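Long-range contacts in USG-1 protein homolog (Pseudomonas aeruginosa, PDB 2HJS), which is of unproven function but probably acts as a dimeric, NAD-binding oxidoreductase of the aspartate-semialdehyde dehydrogenase family: residues A[137-142]-A[311-317]; A[157-163]-A[237-243]; A[172-176]-A[187-191]. All coordinates share one frame; numbering follows the deposited sequence.

Contact 1. Residues A[137-142]-A[311-317]; sequences ELCEVL and LWIVSDN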
ATOM      1  N   GLU A 137      -1.389   9.894 -13.300  1.00 50.81           N
ATOM      2  CA  GLU A 137      -2.413  10.130 -12.269  1.00 50.86           C
ATOM      3  C   GLU A 137      -1.883  10.978 -11.105  1.00 50.49           C
ATOM      4  O   GLU A 137      -2.571  11.860 -10.607  1.00 50.62           O
ATOM      5  CB  GLU A 137      -3.014   8.801 -11.789  1.00 50.97           C
ATOM      6  CG  GLU A 137      -3.677   8.041 -12.941  1.00 52.53           C
ATOM      7  CD  GLU A 137      -3.545   6.511 -12.847  1.00 57.77           C
ATOM      8  OE1 GLU A 137      -2.850   5.990 -11.924  1.00 54.34           O
ATOM      9  OE2 GLU A 137      -4.148   5.833 -13.719  1.00 58.21           O
ATOM     10  N   LEU A 138      -0.652  10.717 -10.679  1.00 49.91           N
ATOM     11  CA  LEU A 138      -0.004  11.585  -9.712  1.00 49.13           C
ATOM     12  C   LEU A 138       0.008  13.038 -10.228  1.00 49.71           C
ATOM     13  O   LEU A 138      -0.442  13.954  -9.528  1.00 49.03           O
ATOM     14  CB  LEU A 138       1.432  11.135  -9.456  1.00 48.33           C
ATOM     15  CG  LEU A 138       2.191  11.906  -8.363  1.00 49.56           C
ATOM     16  CD1 LEU A 138       1.479  11.816  -7.012  1.00 44.81           C
ATOM     17  CD2 LEU A 138       3.649  11.414  -8.235  1.00 48.42           C
ATOM     18  N   CYS A 139       0.527  13.235 -11.443  1.00 48.73           N
ATOM     19  CA  CYS A 139       0.788  14.593 -11.952  1.00 49.40           C
ATOM     20  C   CYS A 139      -0.483  15.345 -12.242  1.00 48.71           C
ATOM     21  O   CYS A 139      -0.538  16.557 -12.052  1.00 49.07           O
ATOM     22  CB  CYS A 139       1.694  14.574 -13.195  1.00 48.69           C
ATOM     23  SG  CYS A 139       3.388  14.103 -12.783  1.00 55.48           S
ATOM     24  N   GLU A 140      -1.499  14.622 -12.683  1.00 47.88           N
ATOM     25  CA  GLU A 140      -2.779  15.230 -12.945  1.00 49.19           C
ATOM     26  C   GLU A 140      -3.355  15.862 -11.682  1.00 48.66           C
ATOM     27  O   GLU A 140      -4.000  16.896 -11.753  1.00 48.70           O
ATOM     28  CB  GLU A 140      -3.764  14.184 -13.494  1.00 48.84           C
ATOM     29  CG  GLU A 140      -5.211  14.636 -13.483  1.00 50.28           C
ATOM     30  CD  GLU A 140      -6.164  13.537 -13.935  1.00 51.26           C
ATOM     31  OE1 GLU A 140      -5.789  12.343 -13.797  1.00 52.15           O
ATOM     32  OE2 GLU A 140      -7.281  13.866 -14.427  1.00 49.49           O
ATOM     33  N   VAL A 141      -3.135  15.218 -10.538  1.00 48.81           N
ATOM     34  CA  VAL A 141      -3.664  15.691  -9.271  1.00 48.86           C
ATOM     35  C   VAL A 141      -2.769  16.786  -8.683  1.00 49.69           C
ATOM     36  O   VAL A 141      -3.266  17.776  -8.168  1.00 50.18           O
ATOM     37  CB  VAL A 141      -3.822  14.513  -8.271  1.00 48.91           C
ATOM     38  CG1 VAL A 141      -4.135  15.028  -6.843  1.00 47.38           C
ATOM     39  CG2 VAL A 141      -4.905  13.554  -8.781  1.00 47.71           C
ATOM     40  N   LEU A 142      -1.459  16.614  -8.782  1.00 49.75           N
ATOM     41  CA  LEU A 142      -0.508  17.588  -8.236  1.00 51.34           C
ATOM     42  C   LEU A 142      -0.431  18.912  -8.988  1.00 51.63           C
ATOM     43  O   LEU A 142      -0.285  19.966  -8.363  1.00 51.95           O
ATOM     44  CB  LEU A 142       0.886  16.996  -8.223  1.00 51.20           C
ATOM     45  CG  LEU A 142       1.374  16.390  -6.920  1.00 56.11           C
ATOM     46  CD1 LEU A 142       0.286  15.662  -6.145  1.00 57.77           C
ATOM     47  CD2 LEU A 142       2.527  15.464  -7.271  1.00 59.34           C
ATOM     48  N   LEU A 311      -2.917  12.741   0.404  1.00 48.67           N
ATOM     49  CA  LEU A 311      -3.960  12.542  -0.592  1.00 50.13           C
ATOM     50  C   LEU A 311      -4.032  11.043  -0.859  1.00 49.43           C
ATOM     51  O   LEU A 311      -3.021  10.369  -0.807  1.00 48.76           O
ATOM     52  CB  LEU A 311      -3.589  13.208  -1.938  1.00 50.18           C
ATOM     53  CG  LEU A 311      -3.095  14.651  -2.007  1.00 52.76           C
ATOM     54  CD1 LEU A 311      -2.550  14.857  -3.396  1.00 55.76           C
ATOM     55  CD2 LEU A 311      -4.257  15.595  -1.788  1.00 54.35           C
ATOM     56  N   TRP A 312      -5.220  10.558  -1.215  1.00 48.91           N
ATOM     57  CA  TRP A 312      -5.401   9.193  -1.698  1.00 48.29           C
ATOM     58  C   TRP A 312      -6.020   9.309  -3.077  1.00 48.09           C
ATOM     59  O   TRP A 312      -6.983  10.027  -3.259  1.00 47.92           O
ATOM     60  CB  TRP A 312      -6.301   8.424  -0.738  1.00 47.38           C
ATOM     61  CG  TRP A 312      -6.929   7.133  -1.257  1.00 47.83           C
ATOM     62  CD1 TRP A 312      -8.199   6.987  -1.791  1.00 46.55           C
ATOM     63  CD2 TRP A 312      -6.350   5.811  -1.238  1.00 45.58           C
ATOM     64  NE1 TRP A 312      -8.421   5.661  -2.102  1.00 45.85           N
ATOM     65  CE2 TRP A 312      -7.309   4.925  -1.780  1.00 45.50           C
ATOM     66  CE3 TRP A 312      -5.110   5.296  -0.829  1.00 47.05           C
ATOM     67  CZ2 TRP A 312      -7.084   3.543  -1.885  1.00 45.76           C
ATOM     68  CZ3 TRP A 312      -4.880   3.921  -0.951  1.00 46.20           C
ATOM     69  CH2 TRP A 312      -5.877   3.063  -1.468  1.00 46.06           C
ATOM     70  N   ILE A 313      -5.419   8.647  -4.060  1.00 48.37           N
ATOM     71  CA  ILE A 313      -5.812   8.811  -5.455  1.00 47.96           C
ATOM     72  C   ILE A 313      -6.162   7.440  -6.031  1.00 48.30           C
ATOM     73  O   ILE A 313      -5.420   6.478  -5.841  1.00 47.38           O
ATOM     74  CB  ILE A 313      -4.653   9.431  -6.286  1.00 48.03           C
ATOM     75  CG1 ILE A 313      -4.173  10.752  -5.663  1.00 48.23           C
ATOM     76  CG2 ILE A 313      -5.084   9.592  -7.767  1.00 47.54           C
ATOM     77  CD1 ILE A 313      -2.875  11.292  -6.287  1.00 46.73           C
ATOM     78  N   VAL A 314      -7.307   7.325  -6.696  1.00 48.17           N
ATOM     79  CA  VAL A 314      -7.586   6.083  -7.412  1.00 48.42           C
ATOM     80  C   VAL A 314      -8.001   6.404  -8.824  1.00 48.14           C
ATOM     81  O   VAL A 314      -8.732   7.366  -9.072  1.00 48.43           O
ATOM     82  CB  VAL A 314      -8.611   5.111  -6.690  1.00 48.87           C
ATOM     83  CG1 VAL A 314      -8.051   4.592  -5.293  1.00 48.18           C
ATOM     84  CG2 VAL A 314      -9.992   5.705  -6.557  1.00 48.50           C
ATOM     85  N   SER A 315      -7.509   5.603  -9.753  1.00 48.67           N
ATOM     86  CA  SER A 315      -7.768   5.834 -11.172  1.00 49.72           C
ATOM     87  C   SER A 315      -7.683   4.526 -11.936  1.00 49.89           C
ATOM     88  O   SER A 315      -6.968   3.588 -11.521  1.00 50.56           O
ATOM     89  CB  SER A 315      -6.710   6.784 -11.734  1.00 49.10           C
ATOM     90  OG  SER A 315      -7.199   7.429 -12.914  1.00 51.71           O
ATOM     91  N   ASP A 316      -8.398   4.479 -13.048  1.00 49.20           N
ATOM     92  CA  ASP A 316      -8.339   3.370 -13.988  1.00 49.01           C
ATOM     93  C   ASP A 316      -7.040   3.492 -14.809  1.00 48.64           C
ATOM     94  O   ASP A 316      -6.930   4.329 -15.716  1.00 47.79           O
ATOM     95  CB  ASP A 316      -9.594   3.383 -14.884  1.00 48.94           C
ATOM     96  CG  ASP A 316      -9.677   2.182 -15.808  1.00 50.04           C
ATOM     97  OD1 ASP A 316      -8.607   1.606 -16.153  1.00 50.25           O
ATOM     98  OD2 ASP A 316     -10.818   1.826 -16.206  1.00 49.46           O
ATOM     99  N   ASN A 317      -6.047   2.669 -14.459  1.00 48.08           N
ATOM    100  CA  ASN A 317      -4.746   2.694 -15.123  1.00 47.96           C
ATOM    101  C   ASN A 317      -4.828   2.435 -16.627  1.00 47.80           C
ATOM    102  O   ASN A 317      -4.066   2.996 -17.396  1.00 48.30           O
ATOM    103  CB  ASN A 317      -3.788   1.694 -14.456  1.00 48.24           C
ATOM    104  CG  ASN A 317      -4.339   0.281 -14.436  1.00 48.98           C
ATOM    105  OD1 ASN A 317      -5.464   0.033 -13.978  1.00 49.08           O
ATOM    106  ND2 ASN A 317      -3.556  -0.654 -14.964  1.00 48.63           N
TER
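Helix-on-sheet packing joins V141 and L142 of helix 133-145 to L311 and I313 of strand 308-315, in a wholly buried layer where the helix lies across one face of the six-stranded mixed sheet. The short axes approach to 9.5 Å and run at 126° to each other. V141 stands at the centre of the apolar half. Its CG1 meets L311 CD1 tip to tip at 3.8 Å, and its CB lies 3.9 Å from I313 CD1, the methyl that ends an extended isoleucine chain (chi2 170°). L142 comes in obliquely, CD1 to L311 CD1 at 4.0 Å, while L138 adds a looser methyl contact to I313. Because alternate residues of a strand face the same way, L311, I313 and S315 all turn to the helix, in an alpha/beta layer within the dimerisation domain; W312 on the far face packs against A201 of the second subunit. Toward the strand's end the contact changes character. E137 turns from the helix with CG anti to its carbonyl carbon (chi1 -60°), which lays the carboxylate alongside S315, CD 3.4 Å from S315 CB. No hydrogen bond crosses here: S315 OG is bonded to T294 OG1 of strand 294-301, and E137 OE1 lies close to D246 OD2, a like charge. Beyond S315, E137 OE2 lies 3.5 Å from N317 CA, where D316 N-caps helix 317-336 through its OD1.

Contact 2. Residues A[157-163]-A[237-243]; sequences TACLSVS and CIQAPVF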
ATOM      1  N   THR A 157       3.502   6.105  -2.266  1.00 51.60           N
ATOM      2  CA  THR A 157       3.412   4.652  -2.202  1.00 51.83           C
ATOM      3  C   THR A 157       2.303   4.248  -3.170  1.00 51.86           C
ATOM      4  O   THR A 157       1.134   4.533  -2.934  1.00 52.32           O
ATOM      5  CB  THR A 157       3.066   4.139  -0.796  1.00 52.06           C
ATOM      6  OG1 THR A 157       4.056   4.593   0.133  1.00 53.91           O
ATOM      7  CG2 THR A 157       3.020   2.607  -0.771  1.00 51.57           C
ATOM      8  N   ALA A 158       2.665   3.580  -4.253  1.00 50.92           N
ATOM      9  CA  ALA A 158       1.692   3.211  -5.258  1.00 51.91           C
ATOM     10  C   ALA A 158       1.359   1.739  -5.141  1.00 52.13           C
ATOM     11  O   ALA A 158       2.258   0.905  -5.190  1.00 53.26           O
ATOM     12  CB  ALA A 158       2.242   3.523  -6.653  1.00 50.89           C
ATOM     13  N   CYS A 159       0.085   1.419  -4.957  1.00 52.10           N
ATOM     14  CA  CYS A 159      -0.370   0.025  -4.915  1.00 52.53           C
ATOM     15  C   CYS A 159      -0.969  -0.325  -6.257  1.00 53.01           C
ATOM     16  O   CYS A 159      -2.046   0.177  -6.626  1.00 53.10           O
ATOM     17  CB  CYS A 159      -1.386  -0.184  -3.808  1.00 53.49           C
ATOM     18  SG  CYS A 159      -0.678   0.213  -2.170  1.00 56.63           S
ATOM     19  N   LEU A 160      -0.245  -1.154  -7.000  1.00 52.07           N
ATOM     20  CA  LEU A 160      -0.565  -1.435  -8.389  1.00 52.62           C
ATOM     21  C   LEU A 160      -1.407  -2.705  -8.464  1.00 51.50           C
ATOM     22  O   LEU A 160      -1.132  -3.670  -7.757  1.00 51.36           O
ATOM     23  CB  LEU A 160       0.732  -1.621  -9.199  1.00 52.09           C
ATOM     24  CG  LEU A 160       1.374  -0.385  -9.851  1.00 54.11           C
ATOM     25  CD1 LEU A 160       1.654   0.688  -8.887  1.00 55.17           C
ATOM     26  CD2 LEU A 160       2.682  -0.743 -10.607  1.00 53.58           C
ATOM     27  N   SER A 161      -2.420  -2.694  -9.317  1.00 50.68           N
ATOM     28  CA  SER A 161      -3.200  -3.900  -9.623  1.00 50.46           C
ATOM     29  C   SER A 161      -2.423  -4.795 -10.592  1.00 50.94           C
ATOM     30  O   SER A 161      -1.475  -4.332 -11.239  1.00 51.37           O
ATOM     31  CB  SER A 161      -4.496  -3.487 -10.301  1.00 50.34           C
ATOM     32  OG  SER A 161      -4.231  -2.966 -11.596  1.00 49.53           O
ATOM     33  N   VAL A 162      -2.825  -6.058 -10.722  1.00 50.74           N
ATOM     34  CA  VAL A 162      -2.150  -6.976 -11.644  1.00 50.60           C
ATOM     35  C   VAL A 162      -2.317  -6.634 -13.124  1.00 51.00           C
ATOM     36  O   VAL A 162      -1.544  -7.117 -13.954  1.00 50.67           O
ATOM     37  CB  VAL A 162      -2.536  -8.467 -11.418  1.00 50.69           C
ATOM     38  CG1 VAL A 162      -1.972  -8.949 -10.100  1.00 50.62           C
ATOM     39  CG2 VAL A 162      -4.053  -8.692 -11.525  1.00 47.72           C
ATOM     40  N   SER A 163      -3.336  -5.834 -13.466  1.00 51.64           N
ATOM     41  CA  SER A 163      -3.498  -5.379 -14.859  1.00 51.93           C
ATOM     42  C   SER A 163      -2.291  -4.539 -15.301  1.00 52.30           C
ATOM     43  O   SER A 163      -2.073  -4.364 -16.478  1.00 52.02           O
ATOM     44  CB  SER A 163      -4.783  -4.582 -15.049  1.00 51.79           C
ATOM     45  OG  SER A 163      -4.706  -3.366 -14.322  1.00 52.93           O
ATOM     46  N   CYS A 237       6.597   1.261  -5.537  1.00 50.28           N
ATOM     47  CA  CYS A 237       5.481   0.564  -6.177  1.00 51.32           C
ATOM     48  C   CYS A 237       5.352  -0.849  -5.648  1.00 51.57           C
ATOM     49  O   CYS A 237       6.271  -1.666  -5.761  1.00 51.93           O
ATOM     50  CB  CYS A 237       5.610   0.550  -7.701  1.00 50.90           C
ATOM     51  SG  CYS A 237       5.503   2.206  -8.381  1.00 52.70           S
ATOM     52  N   ILE A 238       4.181  -1.127  -5.102  1.00 51.22           N
ATOM     53  CA  ILE A 238       3.865  -2.403  -4.494  1.00 51.85           C
ATOM     54  C   ILE A 238       2.875  -3.097  -5.416  1.00 51.04           C
ATOM     55  O   ILE A 238       2.071  -2.438  -6.079  1.00 49.71           O
ATOM     56  CB  ILE A 238       3.222  -2.138  -3.110  1.00 52.59           C
ATOM     57  CG1 ILE A 238       4.294  -1.685  -2.137  1.00 52.94           C
ATOM     58  CG2 ILE A 238       2.477  -3.350  -2.544  1.00 54.15           C
ATOM     59  CD1 ILE A 238       3.636  -0.892  -0.999  1.00 58.98           C
ATOM     60  N   GLN A 239       2.943  -4.421  -5.470  1.00 50.38           N
ATOM     61  CA  GLN A 239       1.981  -5.191  -6.251  1.00 50.70           C
ATOM     62  C   GLN A 239       0.862  -5.712  -5.336  1.00 50.27           C
ATOM     63  O   GLN A 239       1.130  -6.505  -4.430  1.00 49.02           O
ATOM     64  CB  GLN A 239       2.682  -6.387  -6.882  1.00 51.25           C
ATOM     65  CG  GLN A 239       1.778  -7.188  -7.778  1.00 55.51           C
ATOM     66  CD  GLN A 239       1.787  -6.628  -9.141  1.00 63.39           C
ATOM     67  OE1 GLN A 239       2.770  -6.782  -9.876  1.00 67.87           O
ATOM     68  NE2 GLN A 239       0.711  -5.923  -9.504  1.00 67.00           N
ATOM     69  N   ALA A 240      -0.378  -5.279  -5.570  1.00 49.76           N
ATOM     70  CA  ALA A 240      -1.505  -5.694  -4.715  1.00 50.18           C
ATOM     71  C   ALA A 240      -2.312  -6.791  -5.391  1.00 50.00           C
ATOM     72  O   ALA A 240      -2.351  -6.858  -6.631  1.00 49.60           O
ATOM     73  CB  ALA A 240      -2.412  -4.487  -4.395  1.00 50.28           C
ATOM     74  N   PRO A 241      -2.965  -7.667  -4.593  1.00 49.75           N
ATOM     75  CA  PRO A 241      -3.787  -8.673  -5.274  1.00 49.04           C
ATOM     76  C   PRO A 241      -5.147  -8.066  -5.690  1.00 49.50           C
ATOM     77  O   PRO A 241      -6.200  -8.408  -5.132  1.00 48.93           O
ATOM     78  CB  PRO A 241      -3.938  -9.764  -4.215  1.00 49.18           C
ATOM     79  CG  PRO A 241      -3.877  -8.991  -2.879  1.00 48.46           C
ATOM     80  CD  PRO A 241      -3.012  -7.795  -3.120  1.00 49.03           C
ATOM     81  N   VAL A 242      -5.099  -7.120  -6.630  1.00 49.76           N
ATOM     82  CA  VAL A 242      -6.322  -6.499  -7.151  1.00 49.46           C
ATOM     83  C   VAL A 242      -6.250  -6.554  -8.661  1.00 49.52           C
ATOM     84  O   VAL A 242      -5.155  -6.572  -9.217  1.00 50.18           O
ATOM     85  CB  VAL A 242      -6.646  -5.063  -6.531  1.00 49.49           C
ATOM     86  CG1 VAL A 242      -6.020  -4.860  -5.140  1.00 48.50           C
ATOM     87  CG2 VAL A 242      -6.348  -3.952  -7.416  1.00 47.84           C
ATOM     88  N   PHE A 243      -7.390  -6.638  -9.338  1.00 49.27           N
ATOM     89  CA  PHE A 243      -7.355  -6.820 -10.807  1.00 48.79           C
ATOM     90  C   PHE A 243      -7.025  -5.555 -11.595  1.00 48.59           C
ATOM     91  O   PHE A 243      -6.110  -5.564 -12.410  1.00 48.15           O
ATOM     92  CB  PHE A 243      -8.649  -7.443 -11.321  1.00 48.78           C
ATOM     93  CG  PHE A 243      -8.814  -8.884 -10.927  1.00 48.36           C
ATOM     94  CD1 PHE A 243      -9.744  -9.241  -9.972  1.00 46.78           C
ATOM     95  CD2 PHE A 243      -8.019  -9.878 -11.504  1.00 47.27           C
ATOM     96  CE1 PHE A 243      -9.913 -10.582  -9.585  1.00 47.84           C
ATOM     97  CE2 PHE A 243      -8.170 -11.225 -11.119  1.00 48.16           C
ATOM     98  CZ  PHE A 243      -9.119 -11.574 -10.160  1.00 47.47           C
TER
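Strands 157-160 and 237-239 run parallel, with bridges pairing A158 with C237, C159 with I238 and L160 with Q239, and their short axes 4.7 Å apart at 27°. This is the pairing at one edge of the six-stranded mixed sheet in the dimerisation domain, strand 233-239 being an outer strand within the chain. I238 uses both its backbone N and its O toward strand 157-160: N donates to A158 O at 2.8 Å, nearly straight at 177°, and O accepts from L160 N. The ladder continues with A240 N to L160 O; then an inverse gamma turn centred on P241 brings V242 O and F243 O round to V162 N and S163 N. On the face carrying A158 and L160, which helices 133-145 and 213-225 cover, C237 SG touches A158 CB at 3.9 Å and its CB meets L160 CD1. The Q239 chain bends at chi2 (87°), carrying NE2 back toward L160 O and S161 O, to which it makes weak bonds. The I238 and T157 side chains cross, with CD1 of I238 3.6 Å from CG2 of T157. T157 OG1 bonds to T157 OG1 of the second subunit, and I238 packs on W312 of that subunit, at the dimer interface. Where the strands give way to turns, S161 OG and S163 OG share a 2.8 Å hydrogen bond, and S161 CB sits tightly against V242 CG2, 3.5 Å away.

Contact 3. Residues A[172-176]-A[187-191]; sequences ELARQ and EPRLF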
ATOM      1  N   GLU A 172      -3.349 -14.714 -14.099  1.00 51.84           N
ATOM      2  CA  GLU A 172      -2.542 -15.334 -13.045  1.00 51.69           C
ATOM      3  C   GLU A 172      -3.197 -15.154 -11.675  1.00 50.79           C
ATOM      4  O   GLU A 172      -3.286 -16.103 -10.889  1.00 50.13           O
ATOM      5  CB  GLU A 172      -1.127 -14.744 -13.065  1.00 52.14           C
ATOM      6  CG  GLU A 172      -0.167 -15.272 -11.993  1.00 55.37           C
ATOM      7  CD  GLU A 172       0.393 -16.645 -12.302  1.00 59.01           C
ATOM      8  OE1 GLU A 172       0.186 -17.148 -13.430  1.00 63.41           O
ATOM      9  OE2 GLU A 172       1.051 -17.229 -11.416  1.00 59.42           O
ATOM     10  N   LEU A 173      -3.677 -13.945 -11.409  1.00 49.79           N
ATOM     11  CA  LEU A 173      -4.306 -13.649 -10.134  1.00 49.82           C
ATOM     12  C   LEU A 173      -5.585 -14.444  -9.936  1.00 49.84           C
ATOM     13  O   LEU A 173      -5.761 -15.081  -8.895  1.00 49.58           O
ATOM     14  CB  LEU A 173      -4.573 -12.148  -9.961  1.00 49.13           C
ATOM     15  CG  LEU A 173      -5.216 -11.772  -8.615  1.00 49.19           C
ATOM     16  CD1 LEU A 173      -4.269 -12.043  -7.410  1.00 48.40           C
ATOM     17  CD2 LEU A 173      -5.680 -10.342  -8.622  1.00 47.67           C
ATOM     18  N   ALA A 174      -6.465 -14.413 -10.938  1.00 49.94           N
ATOM     19  CA  ALA A 174      -7.720 -15.171 -10.879  1.00 50.32           C
ATOM     20  C   ALA A 174      -7.468 -16.675 -10.677  1.00 50.58           C
ATOM     21  O   ALA A 174      -8.155 -17.323  -9.887  1.00 51.27           O
ATOM     22  CB  ALA A 174      -8.553 -14.922 -12.146  1.00 50.24           C
ATOM     23  N   ARG A 175      -6.477 -17.216 -11.385  1.00 50.66           N
ATOM     24  CA  ARG A 175      -6.164 -18.651 -11.337  1.00 51.30           C
ATOM     25  C   ARG A 175      -5.589 -19.064  -9.977  1.00 50.56           C
ATOM     26  O   ARG A 175      -6.034 -20.043  -9.382  1.00 49.94           O
ATOM     27  CB  ARG A 175      -5.212 -19.041 -12.477  1.00 50.78           C
ATOM     28  CG  ARG A 175      -5.025 -20.542 -12.639  1.00 52.59           C
ATOM     29  CD  ARG A 175      -4.013 -20.909 -13.744  1.00 53.51           C
ATOM     30  NE  ARG A 175      -2.787 -20.121 -13.636  1.00 58.59           N
ATOM     31  CZ  ARG A 175      -1.766 -20.406 -12.825  1.00 60.64           C
ATOM     32  NH1 ARG A 175      -1.801 -21.479 -12.036  1.00 59.35           N
ATOM     33  NH2 ARG A 175      -0.706 -19.596 -12.797  1.00 62.01           N
ATOM     34  N   GLN A 176      -4.609 -18.302  -9.492  1.00 50.82           N
ATOM     35  CA  GLN A 176      -4.022 -18.539  -8.172  1.00 50.46           C
ATOM     36  C   GLN A 176      -5.076 -18.427  -7.079  1.00 50.69           C
ATOM     37  O   GLN A 176      -5.095 -19.245  -6.167  1.00 50.45           O
ATOM     38  CB  GLN A 176      -2.893 -17.550  -7.881  1.00 50.13           C
ATOM     39  CG  GLN A 176      -1.582 -17.826  -8.590  1.00 49.33           C
ATOM     40  CD  GLN A 176      -0.405 -17.161  -7.890  1.00 49.67           C
ATOM     41  OE1 GLN A 176      -0.511 -16.741  -6.732  1.00 49.52           O
ATOM     42  NE2 GLN A 176       0.728 -17.064  -8.586  1.00 49.67           N
ATOM     43  N   GLU A 187       0.241 -23.326  -8.106  1.00 81.28           N
ATOM     44  CA  GLU A 187       1.312 -23.386  -9.093  1.00 81.17           C
ATOM     45  C   GLU A 187       1.434 -22.053  -9.844  1.00 80.45           C
ATOM     46  O   GLU A 187       0.660 -21.784 -10.770  1.00 80.45           O
ATOM     47  CB  GLU A 187       1.104 -24.572 -10.043  1.00 81.22           C
ATOM     48  CG  GLU A 187       1.618 -25.906  -9.474  1.00 81.89           C
ATOM     49  CD  GLU A 187       1.079 -27.133 -10.211  1.00 82.36           C
ATOM     50  OE1 GLU A 187       1.424 -28.273  -9.808  1.00 82.29           O
ATOM     51  OE2 GLU A 187       0.307 -26.957 -11.188  1.00 84.06           O
ATOM     52  N   PRO A 188       2.390 -21.199  -9.419  1.00 79.87           N
ATOM     53  CA  PRO A 188       2.626 -19.913 -10.077  1.00 79.22           C
ATOM     54  C   PRO A 188       3.258 -20.098 -11.456  1.00 78.64           C
ATOM     55  O   PRO A 188       4.127 -20.959 -11.627  1.00 78.83           O
ATOM     56  CB  PRO A 188       3.604 -19.199  -9.126  1.00 79.03           C
ATOM     57  CG  PRO A 188       3.617 -20.001  -7.865  1.00 79.55           C
ATOM     58  CD  PRO A 188       3.303 -21.396  -8.276  1.00 79.83           C
ATOM     59  N   ARG A 189       2.805 -19.309 -12.430  1.00 77.95           N
ATOM     60  CA  ARG A 189       3.344 -19.367 -13.796  1.00 77.33           C
ATOM     61  C   ARG A 189       4.038 -18.063 -14.211  1.00 76.89           C
ATOM     62  O   ARG A 189       5.209 -18.088 -14.593  1.00 77.10           O
ATOM     63  CB  ARG A 189       2.269 -19.788 -14.808  1.00 77.16           C
ATOM     64  CG  ARG A 189       1.896 -21.255 -14.705  1.00 77.28           C
ATOM     65  CD  ARG A 189       0.582 -21.569 -15.399  1.00 77.72           C
ATOM     66  NE  ARG A 189       0.033 -22.845 -14.930  1.00 78.57           N
ATOM     67  CZ  ARG A 189      -1.175 -23.318 -15.237  1.00 78.65           C
ATOM     68  NH1 ARG A 189      -1.991 -22.625 -16.027  1.00 78.66           N
ATOM     69  NH2 ARG A 189      -1.573 -24.488 -14.750  1.00 78.25           N
ATOM     70  N   LEU A 190       3.328 -16.937 -14.131  1.00 76.05           N
ATOM     71  CA  LEU A 190       3.911 -15.628 -14.458  1.00 75.54           C
ATOM     72  C   LEU A 190       4.899 -15.156 -13.369  1.00 74.90           C
ATOM     73  O   LEU A 190       5.837 -14.399 -13.653  1.00 74.84           O
ATOM     74  CB  LEU A 190       2.809 -14.573 -14.707  1.00 75.62           C
ATOM     75  CG  LEU A 190       3.198 -13.194 -15.282  1.00 76.11           C
ATOM     76  CD1 LEU A 190       3.514 -13.248 -16.787  1.00 75.74           C
ATOM     77  CD2 LEU A 190       2.128 -12.148 -15.011  1.00 75.63           C
ATOM     78  N   PHE A 191       4.670 -15.605 -12.130  1.00 73.83           N
ATOM     79  CA  PHE A 191       5.558 -15.341 -10.998  1.00 72.73           C
ATOM     80  C   PHE A 191       6.156 -16.637 -10.476  1.00 71.98           C
ATOM     81  O   PHE A 191       5.741 -17.727 -10.876  1.00 72.06           O
ATOM     82  CB  PHE A 191       4.780 -14.677  -9.870  1.00 73.06           C
ATOM     83  CG  PHE A 191       4.208 -13.361 -10.239  1.00 72.98           C
ATOM     84  CD1 PHE A 191       3.026 -13.283 -10.965  1.00 73.15           C
ATOM     85  CD2 PHE A 191       4.853 -12.189  -9.868  1.00 74.21           C
ATOM     86  CE1 PHE A 191       2.490 -12.058 -11.309  1.00 74.37           C
ATOM     87  CE2 PHE A 191       4.323 -10.949 -10.205  1.00 73.66           C
ATOM     88  CZ  PHE A 191       3.138 -10.884 -10.921  1.00 73.62           C
TER
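E172, on helix 167-181, receives the backbone of the 187-191 loop in its carboxylate, and this buried polar centre is the tight part of the contact. R189 N donates to E172 OE2 at 2.9 Å, meeting it on the syn side, and L190 N makes a weaker but straight bond to E172 OE1, so the two oxygens take up two successive peptide N-H groups. The side chain reaches them because it leaves the helix with CG anti to the backbone N (chi1 179°) and then bends at chi2 (77°). The same carboxylate is fixed from within the helix. Q176 NE2 donates to E172 OE2 from the anti side at 2.9 Å, while R175 NH2 forms a salt bridge of 2.7 Å to E172 OE1 from above the carboxylate plane. With R175 bound to OE1 and two donors on OE2, the network would be expected to favour the ionised acid. Beside it, E172 CG meets the edge of the F191 ring at CD1, and the Q176 side chain crosses P188 at about a right angle, NE2 against CB. Within the dimerisation domain, the chain leaves helix 167-181, turns and folds back along it as the 187-191 loop, with Q176 OE1 also accepting from I195 N and A196 N further on. The outer side is more open. There the guanidinium of partly exposed R175 holds E187 O in its plane, NH1 to O 2.8 Å, while NH1 also makes a salt bridge to E179. Exposed R189, extended from CG to NE, lays its own guanidinium flat on that of R175, centres 3.8 Å apart and planes 7° apart. The two arginine side chains cross, R175 CD coming 3.5 Å from R189 NH1; the proximity of E172 and E179 probably eases this pairing of like charges.

How the contacts relate
Contacts 1 and 2 both involve the six-stranded sheet, contact 1 covering a face with a helix and contact 2 pairing strands at its edge; their centres lie about 14 Å apart. N317 ND2 of contact 1 probably hydrogen-bonds S163 OG of contact 2, at 3.0 Å. Contact 3 lies outside the sheet, its centre about 15 Å from that of contact 2 and about 28 Å from that of contact 1, and is tied to contact 2 where F243, V162 and P241 pack on L173. Along the chain, helix 133-145, strand 151-160 and helix 167-181 follow in turn; contact 1 spans contact 2, which in turn spans contact 3. The three contacts thus run from the sheet core, through the sheet edge at the dimer interface, to a peripheral helix and loop.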